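Local coordinates for protein inulin fructotransferase (Bacillus sp. snu-7, PDB 2INV) that probably breaks down inulin by intramolecular fructosyl transfer, releasing difructose anhydride, as a trimeric right-handed parallel beta-helix lyase, at residues A[247-250]-A[256-259]. Residues are numbered along the deposited sequence; the frame is centred on the assembly and turned at random.
Sequences NNLF and LIEF
Leu-249 and Leu-256 are the nearest backbone neighbours here, their CA atoms 6.5 Å apart, the first on the segment that holds the short strand 248-249 and the second, after five intervening residues, at the corner the chain turns at 256 and 257 before the strand that carries Glu-258 and Phe-259. Both leucines send their CB toward the other segment, and the two CB atoms come within 4.4 Å. Beyond them CD1 of Leu-249 lies against the outer half of Ile-257, 3.7 Å from its CG1 and 3.8 Å from its CD1, and the two side chains cross at about a right angle. Ile-257 reaches it because CG1 stands anti to its carbonyl carbon (chi1 -68°), whereas CG2 takes the place anti to the backbone N. Leu-256 turns both branches to the main chain of 247-250, with CD1 3.8 Å from O of Leu-249 and CD2 3.7 Å from O of Phe-250. These are van der Waals contacts, and all the touching residues are buried. Leu-272 of strand 271-274, the parallel neighbour of strand 248-249, packs on both Leu-256 and Ile-257, continuing the apolar layer along the stack. Phe-250, by contrast, directs its CB away from 256-259. Its ring, with OD1 of Asn-248 in plane at the edge, packs against Ala-217 of the second subunit and touches a bound fructose. Inward-facing aliphatic residues stacked from coil to coil, as Leu-272 is on this pair, are a hallmark of the right-handed parallel beta-helix; Leu-249, Leu-256 and Ile-257 pack across a corner of one coil, while Phe-250 belongs to the glycan pocket.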
loop_
_atom_site.group_PDB
_atom_site.type_symbol
_atom_site.label_atom_id
_atom_site.label_comp_id
_atom_site.label_asym_id
_atom_site.label_seq_id
_atom_site.Cartn_x
_atom_site.Cartn_y
_atom_site.Cartn_z
ATOM N N ASN A 247 -2.724 -6.369 4.051
ATOM C CA ASN A 247 -1.821 -7.032 4.977
ATOM C C ASN A 247 -1.915 -8.527 4.743
ATOM O O ASN A 247 -2.971 -9.040 4.366
ATOM C CB ASN A 247 -2.208 -6.724 6.426
ATOM C CG ASN A 247 -2.063 -5.262 6.768
ATOM O OD1 ASN A 247 -0.954 -4.765 6.987
ATOM N ND2 ASN A 247 -3.188 -4.555 6.803
ATOM N N ASN A 248 -0.809 -9.225 4.961
ATOM C CA ASN A 248 -0.796 -10.670 4.799
ATOM C C ASN A 248 -0.570 -11.226 6.192
ATOM O O ASN A 248 0.565 -11.359 6.648
ATOM C CB ASN A 248 0.328 -11.098 3.860
ATOM C CG ASN A 248 0.174 -12.529 3.390
ATOM O OD1 ASN A 248 -0.016 -13.436 4.194
ATOM N ND2 ASN A 248 0.247 -12.740 2.078
ATOM N N LEU A 249 -1.671 -11.511 6.876
ATOM C CA LEU A 249 -1.623 -12.027 8.233
ATOM C C LEU A 249 -1.696 -13.538 8.219
ATOM O O LEU A 249 -2.691 -14.133 7.812
ATOM C CB LEU A 249 -2.739 -11.413 9.078
ATOM C CG LEU A 249 -2.920 -9.926 8.774
ATOM C CD1 LEU A 249 -4.038 -9.469 9.435
ATOM C CD2 LEU A 249 -1.840 -9.322 9.213
ATOM N N PHE A 250 -0.626 -14.157 8.686
ATOM C CA PHE A 250 -0.541 -15.606 8.697
ATOM C C PHE A 250 -0.477 -16.183 10.103
ATOM O O PHE A 250 -0.429 -15.455 11.096
ATOM C CB PHE A 250 0.667 -16.033 7.863
ATOM C CG PHE A 250 1.892 -15.218 8.133
ATOM C CD1 PHE A 250 2.657 -15.448 9.274
ATOM C CD2 PHE A 250 2.277 -14.202 7.257
ATOM C CE1 PHE A 250 3.786 -14.683 9.535
ATOM C CE2 PHE A 250 3.413 -13.430 7.520
ATOM C CZ PHE A 250 4.163 -13.675 8.658
ATOM N N LEU A 256 -6.323 -12.934 14.424
ATOM C CA LEU A 256 -5.483 -12.266 13.438
ATOM C C LEU A 256 -5.836 -10.789 13.436
ATOM O O LEU A 256 -4.967 -9.932 13.289
ATOM C CB LEU A 256 -5.688 -12.870 12.045
ATOM C CG LEU A 256 -5.230 -14.321 11.868
ATOM C CD1 LEU A 256 -5.439 -14.732 10.420
ATOM C CD2 LEU A 256 -3.764 -14.476 12.257
ATOM N N ILE A 257 -7.119 -10.496 13.598
ATOM C CA ILE A 257 -7.587 -9.125 13.661
ATOM C C ILE A 257 -8.611 -9.074 14.767
ATOM O O ILE A 257 -9.627 -9.770 14.729
ATOM C CB ILE A 257 -8.202 -8.659 12.339
ATOM C CG1 ILE A 257 -7.105 -8.565 11.280
ATOM C CG2 ILE A 257 -8.877 -7.300 12.529
ATOM C CD1 ILE A 257 -7.605 -8.238 9.900
ATOM N N GLU A 258 -8.333 -8.238 15.757
ATOM C CA GLU A 258 -9.201 -8.158 16.910
ATOM C C GLU A 258 -9.481 -6.732 17.347
ATOM O O GLU A 258 -8.599 -6.028 17.850
ATOM C CB GLU A 258 -8.559 -8.951 18.048
ATOM C CG GLU A 258 -9.463 -9.253 19.197
ATOM C CD GLU A 258 -8.734 -10.034 20.261
ATOM O OE1 GLU A 258 -8.035 -11.009 19.894
ATOM O OE2 GLU A 258 -8.851 -9.691 21.462
ATOM N N PHE A 259 -10.731 -6.324 17.161
ATOM C CA PHE A 259 -11.186 -4.990 17.525
ATOM C C PHE A 259 -12.075 -5.055 18.761
ATOM O O PHE A 259 -12.963 -5.896 18.830
ATOM C CB PHE A 259 -12.077 -4.393 16.427
ATOM C CG PHE A 259 -11.376 -4.045 15.144
ATOM C CD1 PHE A 259 -9.994 -4.087 15.033
ATOM C CD2 PHE A 259 -12.126 -3.612 14.045
ATOM C CE1 PHE A 259 -9.365 -3.697 13.842
ATOM C CE2 PHE A 259 -11.510 -3.225 12.870
ATOM C CZ PHE A 259 -10.127 -3.266 12.767
#